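Local coordinates for DR2417 (Deinococcus radiodurans, PDB 4XWW), which probably degrades RNA as a 5'-3' exonuclease, and possibly also as an endonuclease, using two zinc ions in a metallo-beta-lactamase active site, at residues G31-V36 with H86-G91; G48-P53 with I60-P65; W80-G85 with L110-V115. All coordinates share one frame; numbering follows the deposited sequence.

All three contacts belong to the metallo-beta-lactamase part of the chain and lie at or beside its two-zinc centre. Contact 1 holds the metal-binding turn itself and meets both of the others. Contact 2, which runs on toward the RNA, joins it through two probable backbone hydrogen bonds, K32 N to L50 O (2.8 Å) and G48 N to H89 O (2.7 Å). Contact 3 supplies H84, so that contacts 1 and 3 share the chain E zinc and the water bound to it; they also pack directly, with I90 CD1 3.4 Å from G85 O. The centres of contacts 2 and 3 are about 17 Å apart, and these two do not touch.

Contact 1: residues G31-V36 with H86-G91; sequences GKNITV and HEDHIG. With ZN (zinc ion), chain F; ZN (zinc ion), chain E; nucleotides of chain C.
N33 grips D88 in the first turn of helix 87-90, inside the HxHxDH zinc-binding signature (H84 to H89) of the metallo-beta-lactamase fold. Its backbone N and its ND2 both donate to D88 O, each at 3.0 Å, from opposite faces of the carbonyl plane; ND2 stands 46° out of it. Asparagine suits the place: CG lies beside the backbone N (chi1 -66°), and the short amide lets ND2 reach the same acceptor. The amide also lies nearly flat over the H89 ring, planes 16° apart, ND2 3.3 Å above it toward the rim, and CB adds a CH-pi contact. At G31 a CB would press on the preceding carbonyl O; the bare CA packs on D88 CB. The D88 carboxylate, turned steeply to the N33 amide, gives OD2 to the chain F zinc at 2.2 Å, joined by H89 NE2 and H403. H89 ND1 is hydrogen-bonded to D47, so both nitrogens hold that ring. H86 ND1 binds the chain E zinc. E87 N donates an almost straight 2.6 Å bond to U4 OP2 of the RNA, and the water between the zincs donates to U3 OP2 at 2.7 Å.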
# COMPACT_ATOMS: atom_id res chain seq x y z
N GLY A 31 -7.25 15.22 -3.06
CA GLY A 31 -7.97 14.90 -4.28
C GLY A 31 -9.31 15.60 -4.41
O GLY A 31 -9.85 16.16 -3.44
N LYS A 32 -9.84 15.55 -5.64
CA LYS A 32 -11.08 16.19 -6.10
C LYS A 32 -11.38 17.53 -5.44
O LYS A 32 -12.46 17.75 -4.90
CB LYS A 32 -12.30 15.24 -5.94
CG LYS A 32 -12.61 14.70 -4.54
CD LYS A 32 -13.79 13.68 -4.65
CE LYS A 32 -14.01 12.88 -3.36
NZ LYS A 32 -14.43 13.78 -2.23
N ASN A 33 -10.42 18.44 -5.55
CA ASN A 33 -10.56 19.78 -5.00
C ASN A 33 -11.66 20.57 -5.68
O ASN A 33 -11.73 20.63 -6.92
CB ASN A 33 -9.22 20.49 -5.12
CG ASN A 33 -8.16 19.85 -4.24
OD1 ASN A 33 -8.18 20.04 -3.05
ND2 ASN A 33 -7.27 19.07 -4.82
N ILE A 34 -12.52 21.18 -4.87
CA ILE A 34 -13.54 22.09 -5.36
C ILE A 34 -14.09 22.88 -4.17
O ILE A 34 -14.56 22.31 -3.17
CB ILE A 34 -14.68 21.37 -6.13
CG1 ILE A 34 -15.80 22.37 -6.45
CG2 ILE A 34 -15.21 20.15 -5.35
CD1 ILE A 34 -16.81 21.88 -7.49
N THR A 35 -14.01 24.20 -4.29
CA THR A 35 -14.39 25.09 -3.20
C THR A 35 -15.37 26.15 -3.70
O THR A 35 -15.14 26.81 -4.73
CB THR A 35 -13.16 25.77 -2.58
OG1 THR A 35 -12.20 24.77 -2.23
CG2 THR A 35 -13.55 26.57 -1.34
N VAL A 36 -16.45 26.30 -2.96
CA VAL A 36 -17.50 27.25 -3.26
C VAL A 36 -17.38 28.44 -2.32
O VAL A 36 -17.19 28.27 -1.12
CB VAL A 36 -18.90 26.58 -3.13
CG1 VAL A 36 -20.00 27.60 -3.22
CG2 VAL A 36 -19.06 25.51 -4.20
N HIS A 86 -3.45 20.27 -12.83
CA HIS A 86 -3.37 18.91 -12.25
C HIS A 86 -4.75 18.25 -12.22
O HIS A 86 -5.76 18.92 -12.05
CB HIS A 86 -2.79 18.92 -10.82
CG HIS A 86 -1.30 18.90 -10.78
ND1 HIS A 86 -0.58 19.48 -9.76
CD2 HIS A 86 -0.39 18.38 -11.63
CE1 HIS A 86 0.71 19.32 -9.98
NE2 HIS A 86 0.85 18.63 -11.11
N GLU A 87 -4.78 16.93 -12.37
CA GLU A 87 -6.03 16.19 -12.42
C GLU A 87 -6.86 16.31 -11.15
O GLU A 87 -8.07 16.22 -11.23
CB GLU A 87 -5.77 14.71 -12.72
CG GLU A 87 -5.39 14.45 -14.17
CD GLU A 87 -6.53 14.56 -15.15
OE1 GLU A 87 -7.70 14.67 -14.72
OE2 GLU A 87 -6.26 14.52 -16.36
N ASP A 88 -6.23 16.51 -10.00
CA ASP A 88 -7.06 16.68 -8.80
C ASP A 88 -7.59 18.11 -8.65
O ASP A 88 -8.20 18.45 -7.63
CB ASP A 88 -6.30 16.26 -7.53
CG ASP A 88 -5.16 17.18 -7.20
OD1 ASP A 88 -4.42 17.56 -8.12
OD2 ASP A 88 -5.01 17.49 -5.99
N HIS A 89 -7.38 18.94 -9.68
CA HIS A 89 -8.05 20.24 -9.73
C HIS A 89 -8.89 20.45 -10.98
O HIS A 89 -9.80 21.27 -10.95
CB HIS A 89 -7.01 21.36 -9.58
CG HIS A 89 -6.26 21.28 -8.29
ND1 HIS A 89 -6.54 22.11 -7.22
CD2 HIS A 89 -5.30 20.43 -7.86
CE1 HIS A 89 -5.74 21.80 -6.21
NE2 HIS A 89 -4.98 20.79 -6.57
N ILE A 90 -8.63 19.72 -12.07
CA ILE A 90 -9.46 19.89 -13.26
C ILE A 90 -10.14 18.63 -13.78
O ILE A 90 -10.96 18.71 -14.70
CB ILE A 90 -8.66 20.49 -14.44
CG1 ILE A 90 -7.49 19.59 -14.84
CG2 ILE A 90 -8.11 21.85 -14.03
CD1 ILE A 90 -6.99 19.86 -16.23
N GLY A 91 -9.83 17.48 -13.20
CA GLY A 91 -10.30 16.22 -13.75
C GLY A 91 -11.79 15.96 -13.68
O GLY A 91 -12.32 15.14 -14.45
ZN ZN F . -3.68 19.24 -5.78
ZN ZN E . -1.21 20.42 -7.99
P U C 4 -1.33 15.02 -13.19
OP1 U C 4 -0.22 15.70 -13.89
OP2 U C 4 -2.47 15.81 -12.67
O5' U C 4 -1.86 13.90 -14.19
C5' U C 4 -2.68 12.81 -13.74
C4' U C 4 -1.86 11.56 -13.56
O4' U C 4 -2.59 10.64 -12.71
C3' U C 4 -1.55 10.78 -14.84
O3' U C 4 -0.33 11.23 -15.45
C2' U C 4 -1.56 9.34 -14.35
O2' U C 4 -0.41 8.96 -13.63
C1' U C 4 -2.72 9.39 -13.36
N1 U C 4 -4.04 9.35 -14.00
C2 U C 4 -4.72 8.15 -13.99
O2 U C 4 -4.27 7.14 -13.47
N3 U C 4 -5.94 8.17 -14.60
C4 U C 4 -6.55 9.25 -15.22
O4 U C 4 -7.66 9.11 -15.73
C5 U C 4 -5.78 10.45 -15.20
C6 U C 4 -4.58 10.46 -14.60
P U C 3 -0.56 16.45 -6.85
OP1 U C 3 0.57 17.35 -6.54
OP2 U C 3 -1.95 16.87 -6.55
O5' U C 3 -0.44 16.05 -8.39
C5' U C 3 0.73 15.39 -8.88
C4' U C 3 0.32 14.29 -9.83
O4' U C 3 0.05 13.08 -9.07
C3' U C 3 -0.93 14.57 -10.66
O3' U C 3 -0.72 14.16 -12.00
C2' U C 3 -2.00 13.72 -9.98
O2' U C 3 -3.03 13.31 -10.85
C1' U C 3 -1.18 12.53 -9.50
N1 U C 3 -1.79 11.82 -8.37
C2 U C 3 -1.92 10.45 -8.47
O2 U C 3 -1.53 9.81 -9.43
N3 U C 3 -2.52 9.85 -7.39
C4 U C 3 -2.99 10.47 -6.25
O4 U C 3 -3.51 9.78 -5.36
C5 U C 3 -2.83 11.89 -6.23
C6 U C 3 -2.26 12.50 -7.27
O HOH W 1 -1.80 19.61 -6.42

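Contact 2: residues G48-P53 with I60-P65; sequences GGLAFP and IDLIVP. With nucleotides of chain C.
One wall of the RNA-binding cleft near the zinc centre is formed where A51 pairs with I63, and F52 stands out from this pairing toward U3 and U4 of the RNA, chain C. A51 N donates to I63 O at 2.8 Å, in the carbonyl plane, and I63 N returns a bond to A51 O at 2.9 Å. This is a single antiparallel bridge, a hydrogen-bonded pair. I63 O also receives a CA-H...O contact from L50 CA at 3.2 Å. The small A51 side chain lies beside I63, CB to CB 4.2 Å. I63 reaches further along: its CG1 is anti to the carbonyl carbon (chi1 -53°), and CD1, at the end of an extended chain, touches P53 CA at 3.9 Å. The P53 ring lies on I60, CB 3.5 Å from I60 CG1, while CG rests on I60 O; proline suits a place facing a carbonyl and an aliphatic chain. Strand 62-65 is an outermost strand of the three-stranded antiparallel sheet whose middle strand is 452-456, and D61 and L62 both face V455, a classic beta bulge. D61 OD2 is hydrogen-bonded to G457 N. In another structure of this protein D61 is a manganese ligand; here the ion is held by G59 and D456, with the D61 side chain only nearby. L50 CD2 meets L62 CD1 at 4.3 Å, and L50 CD1 lies over one face of the F52 ring. The opposite face turns to U3 O2, with CD2 just 3.2 Å from U3 N3, while CE1 and CZ lean on U4 and U4 N3 sits at the ring edge, in plane. At the far end P65, having no N-H, presses CD on G49 O, a buried carbonyl oxygen with no partner in the model.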
# COMPACT_ATOMS: atom_id res chain seq x y z
N GLY A 48 -12.24 22.00 -10.13
CA GLY A 48 -13.16 20.89 -10.24
C GLY A 48 -12.41 19.58 -10.44
O GLY A 48 -12.43 19.01 -11.52
N GLY A 49 -11.73 19.13 -9.39
CA GLY A 49 -10.85 17.98 -9.47
C GLY A 49 -11.49 16.60 -9.45
O GLY A 49 -12.65 16.45 -9.08
N LEU A 50 -10.72 15.60 -9.87
CA LEU A 50 -11.07 14.20 -9.59
C LEU A 50 -10.19 13.65 -8.47
O LEU A 50 -9.17 14.26 -8.09
CB LEU A 50 -10.94 13.34 -10.85
CG LEU A 50 -9.57 13.20 -11.56
CD1 LEU A 50 -8.55 12.35 -10.79
CD2 LEU A 50 -9.77 12.67 -12.98
N ALA A 51 -10.55 12.48 -7.96
CA ALA A 51 -9.70 11.76 -7.03
C ALA A 51 -9.46 10.35 -7.53
O ALA A 51 -10.22 9.82 -8.34
CB ALA A 51 -10.32 11.75 -5.63
N PHE A 52 -8.39 9.75 -7.05
CA PHE A 52 -8.06 8.39 -7.46
C PHE A 52 -8.57 7.42 -6.44
O PHE A 52 -8.60 7.73 -5.26
CB PHE A 52 -6.56 8.26 -7.68
CG PHE A 52 -6.07 9.10 -8.82
CD1 PHE A 52 -6.26 8.67 -10.12
CD2 PHE A 52 -5.50 10.34 -8.59
CE1 PHE A 52 -5.84 9.45 -11.18
CE2 PHE A 52 -5.08 11.12 -9.65
CZ PHE A 52 -5.25 10.67 -10.95
N PRO A 53 -9.03 6.25 -6.91
CA PRO A 53 -9.66 5.26 -6.04
C PRO A 53 -8.66 4.64 -5.08
O PRO A 53 -7.50 4.45 -5.45
CB PRO A 53 -10.19 4.20 -7.02
CG PRO A 53 -9.43 4.41 -8.28
CD PRO A 53 -9.14 5.88 -8.33
N ILE A 60 -13.22 0.64 -9.86
CA ILE A 60 -13.62 1.96 -10.38
C ILE A 60 -12.41 2.73 -10.92
O ILE A 60 -11.27 2.48 -10.52
CB ILE A 60 -14.36 2.83 -9.33
CG1 ILE A 60 -13.40 3.42 -8.30
CG2 ILE A 60 -15.55 2.09 -8.70
CD1 ILE A 60 -14.07 4.38 -7.33
N ASP A 61 -12.67 3.66 -11.83
CA ASP A 61 -11.61 4.38 -12.52
C ASP A 61 -11.23 5.70 -11.86
O ASP A 61 -10.05 6.00 -11.68
CB ASP A 61 -12.01 4.64 -13.97
CG ASP A 61 -12.37 3.37 -14.71
OD1 ASP A 61 -11.71 2.34 -14.48
OD2 ASP A 61 -13.32 3.40 -15.52
N LEU A 62 -12.23 6.50 -11.50
CA LEU A 62 -11.95 7.77 -10.83
C LEU A 62 -13.15 8.22 -10.01
O LEU A 62 -14.22 7.62 -10.07
CB LEU A 62 -11.57 8.85 -11.85
CG LEU A 62 -12.55 9.07 -13.00
CD1 LEU A 62 -13.37 10.36 -12.80
CD2 LEU A 62 -11.82 9.09 -14.34
N ILE A 63 -12.95 9.25 -9.20
CA ILE A 63 -13.98 9.75 -8.31
C ILE A 63 -14.17 11.26 -8.55
O ILE A 63 -13.21 12.00 -8.65
CB ILE A 63 -13.60 9.50 -6.83
CG1 ILE A 63 -13.26 8.02 -6.60
CG2 ILE A 63 -14.73 9.98 -5.92
CD1 ILE A 63 -12.60 7.72 -5.26
N VAL A 64 -15.41 11.70 -8.65
CA VAL A 64 -15.68 13.12 -8.86
C VAL A 64 -16.61 13.60 -7.76
O VAL A 64 -17.24 12.78 -7.09
CB VAL A 64 -16.30 13.36 -10.25
CG1 VAL A 64 -15.30 12.98 -11.32
CG2 VAL A 64 -17.60 12.60 -10.42
N PRO A 65 -16.68 14.92 -7.54
CA PRO A 65 -17.45 15.40 -6.39
C PRO A 65 -18.94 15.37 -6.61
O PRO A 65 -19.41 15.55 -7.74
CB PRO A 65 -16.97 16.86 -6.21
CG PRO A 65 -15.80 17.04 -7.11
CD PRO A 65 -15.94 16.01 -8.20
P U C 3 -0.56 16.45 -6.85
OP1 U C 3 0.57 17.35 -6.54
OP2 U C 3 -1.95 16.87 -6.55
O5' U C 3 -0.44 16.05 -8.39
C5' U C 3 0.73 15.39 -8.88
C4' U C 3 0.32 14.29 -9.83
O4' U C 3 0.05 13.08 -9.07
C3' U C 3 -0.93 14.57 -10.66
O3' U C 3 -0.72 14.16 -12.00
C2' U C 3 -2.00 13.72 -9.98
O2' U C 3 -3.03 13.31 -10.85
C1' U C 3 -1.18 12.53 -9.50
N1 U C 3 -1.79 11.82 -8.37
C2 U C 3 -1.92 10.45 -8.47
O2 U C 3 -1.53 9.81 -9.43
N3 U C 3 -2.52 9.85 -7.39
C4 U C 3 -2.99 10.47 -6.25
O4 U C 3 -3.51 9.78 -5.36
C5 U C 3 -2.83 11.89 -6.23
C6 U C 3 -2.26 12.50 -7.27
P U C 4 -1.33 15.02 -13.19
OP1 U C 4 -0.22 15.70 -13.89
OP2 U C 4 -2.47 15.81 -12.67
O5' U C 4 -1.86 13.90 -14.19
C5' U C 4 -2.68 12.81 -13.74
C4' U C 4 -1.86 11.56 -13.56
O4' U C 4 -2.59 10.64 -12.71
C3' U C 4 -1.55 10.78 -14.84
O3' U C 4 -0.33 11.23 -15.45
C2' U C 4 -1.56 9.34 -14.35
O2' U C 4 -0.41 8.96 -13.63
C1' U C 4 -2.72 9.39 -13.36
N1 U C 4 -4.04 9.35 -14.00
C2 U C 4 -4.72 8.15 -13.99
O2 U C 4 -4.27 7.14 -13.47
N3 U C 4 -5.94 8.17 -14.60
C4 U C 4 -6.55 9.25 -15.22
O4 U C 4 -7.66 9.11 -15.73
C5 U C 4 -5.78 10.45 -15.20
C6 U C 4 -4.58 10.46 -14.60

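Contact 3: residues W80-G85 with L110-V115; sequences WILTHG and LTLALV. With ZN (zinc ion), chain E.
T111 turns both its branches to L82 and the loop after it: at chi1 -55° its OG1 is anti to its own carbonyl carbon and its CG2 anti to its backbone N. CG2 packs on L82 CB at 3.8 Å and on the carbonyl carbon of H84, while OG1 comes up to H84 CA. No direct hydrogen bond joins the two segments; two waters do the work, both held by T111 OG1. One donates to L82 O at 2.7 Å, and the other accepts from G85 N at 2.9 Å, so the single hydroxyl serves two backbone groups. Threonine is apt here, since it has a methyl for the apolar side and a hydroxyl for the waters. L82 extends its chain over the helix, CD1 3.9 Å from V115 CG2 and more loosely against L112 CD2, and L93 touches both L82 and V115. G85 comes so near the helix that a CB would clash with L114 CD1. That methyl lies 3.7 Å from G85 O, a buried oxygen without a partner in the model. H84 points its CB away from the helix, with CG between backbone N and carbonyl carbon (chi1 65°). ND1 donates to T83 OG1 at 3.0 Å, close to the ring plane, and NE2 binds the chain E zinc at 2.1 Å; the two bonds together hold the ring's rotation. H86 and H153 are the other protein ligands of this zinc. Strand 80-82 and helix 110-115 run at 105° to each other, and the loop that leaves the strand carries H84, the first histidine of the HxHxDH signature, a placement characteristic of the metallo-beta-lactamase fold.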
# COMPACT_ATOMS: atom_id res chain seq x y z
N TRP A 80 -15.99 30.64 -12.52
CA TRP A 80 -15.05 29.65 -12.05
C TRP A 80 -13.63 30.19 -12.10
O TRP A 80 -13.27 30.93 -13.02
CB TRP A 80 -15.15 28.39 -12.92
CG TRP A 80 -15.38 27.09 -12.17
CD1 TRP A 80 -14.44 26.36 -11.49
CD2 TRP A 80 -16.61 26.38 -12.04
NE1 TRP A 80 -15.02 25.24 -10.94
CE2 TRP A 80 -16.35 25.22 -11.28
CE3 TRP A 80 -17.92 26.59 -12.51
CZ2 TRP A 80 -17.34 24.29 -10.96
CZ3 TRP A 80 -18.90 25.66 -12.19
CH2 TRP A 80 -18.60 24.53 -11.42
N ILE A 81 -12.84 29.79 -11.11
CA ILE A 81 -11.39 29.99 -11.08
C ILE A 81 -10.71 28.62 -11.17
O ILE A 81 -11.06 27.72 -10.42
CB ILE A 81 -10.96 30.67 -9.77
CG1 ILE A 81 -11.54 32.08 -9.67
CG2 ILE A 81 -9.43 30.70 -9.63
CD1 ILE A 81 -11.36 32.66 -8.31
N LEU A 82 -9.76 28.48 -12.10
CA LEU A 82 -8.98 27.25 -12.21
C LEU A 82 -7.51 27.55 -11.87
O LEU A 82 -6.85 28.28 -12.61
CB LEU A 82 -9.09 26.65 -13.62
CG LEU A 82 -10.49 26.37 -14.14
CD1 LEU A 82 -10.40 25.62 -15.46
CD2 LEU A 82 -11.23 25.51 -13.10
N THR A 83 -7.01 26.98 -10.76
CA THR A 83 -5.69 27.37 -10.26
C THR A 83 -4.52 26.74 -11.02
O THR A 83 -3.47 27.36 -11.14
CB THR A 83 -5.52 27.04 -8.75
OG1 THR A 83 -5.65 25.63 -8.52
CG2 THR A 83 -6.55 27.81 -7.89
N HIS A 84 -4.71 25.53 -11.52
CA HIS A 84 -3.67 24.83 -12.29
C HIS A 84 -4.24 23.54 -12.89
O HIS A 84 -5.34 23.12 -12.53
CB HIS A 84 -2.41 24.51 -11.45
CG HIS A 84 -2.60 23.55 -10.32
ND1 HIS A 84 -3.38 23.82 -9.22
CD2 HIS A 84 -2.03 22.33 -10.07
CE1 HIS A 84 -3.30 22.82 -8.35
NE2 HIS A 84 -2.48 21.91 -8.85
N GLY A 85 -3.50 22.94 -13.81
CA GLY A 85 -4.03 21.87 -14.63
C GLY A 85 -3.79 20.44 -14.10
O GLY A 85 -3.92 19.49 -14.88
N LEU A 110 -1.64 27.14 -19.76
CA LEU A 110 -1.48 25.68 -19.78
C LEU A 110 -2.72 25.03 -19.16
O LEU A 110 -3.21 24.01 -19.65
CB LEU A 110 -0.21 25.23 -19.03
CG LEU A 110 -0.00 23.71 -18.94
CD1 LEU A 110 0.09 23.08 -20.35
CD2 LEU A 110 1.25 23.43 -18.11
N THR A 111 -3.23 25.65 -18.10
CA THR A 111 -4.44 25.15 -17.45
C THR A 111 -5.59 25.06 -18.46
O THR A 111 -6.21 24.01 -18.62
CB THR A 111 -4.86 26.05 -16.27
OG1 THR A 111 -3.75 26.18 -15.37
CG2 THR A 111 -6.04 25.46 -15.53
N LEU A 112 -5.82 26.13 -19.20
CA LEU A 112 -6.90 26.11 -20.17
C LEU A 112 -6.64 25.16 -21.33
O LEU A 112 -7.58 24.56 -21.87
CB LEU A 112 -7.18 27.54 -20.71
CG LEU A 112 -7.59 28.56 -19.64
CD1 LEU A 112 -8.03 29.89 -20.30
CD2 LEU A 112 -8.73 28.04 -18.80
N ALA A 113 -5.38 25.03 -21.74
CA ALA A 113 -5.08 24.13 -22.85
C ALA A 113 -5.43 22.68 -22.45
O ALA A 113 -6.03 21.93 -23.24
CB ALA A 113 -3.62 24.24 -23.26
N LEU A 114 -5.08 22.31 -21.23
CA LEU A 114 -5.38 20.97 -20.73
C LEU A 114 -6.90 20.76 -20.57
O LEU A 114 -7.42 19.71 -20.95
CB LEU A 114 -4.65 20.74 -19.40
CG LEU A 114 -3.11 20.70 -19.50
CD1 LEU A 114 -2.46 20.69 -18.11
CD2 LEU A 114 -2.64 19.49 -20.29
N VAL A 115 -7.60 21.77 -20.06
CA VAL A 115 -9.04 21.66 -19.90
C VAL A 115 -9.73 21.61 -21.25
O VAL A 115 -10.63 20.80 -21.46
CB VAL A 115 -9.60 22.83 -19.05
CG1 VAL A 115 -11.11 22.94 -19.18
CG2 VAL A 115 -9.20 22.64 -17.59
ZN ZN E . -1.21 20.42 -7.99
O HOH W 2 -4.47 28.38 -13.94
O HOH W 3 -1.46 24.54 -15.05
O HOH W 1 -1.80 19.61 -6.42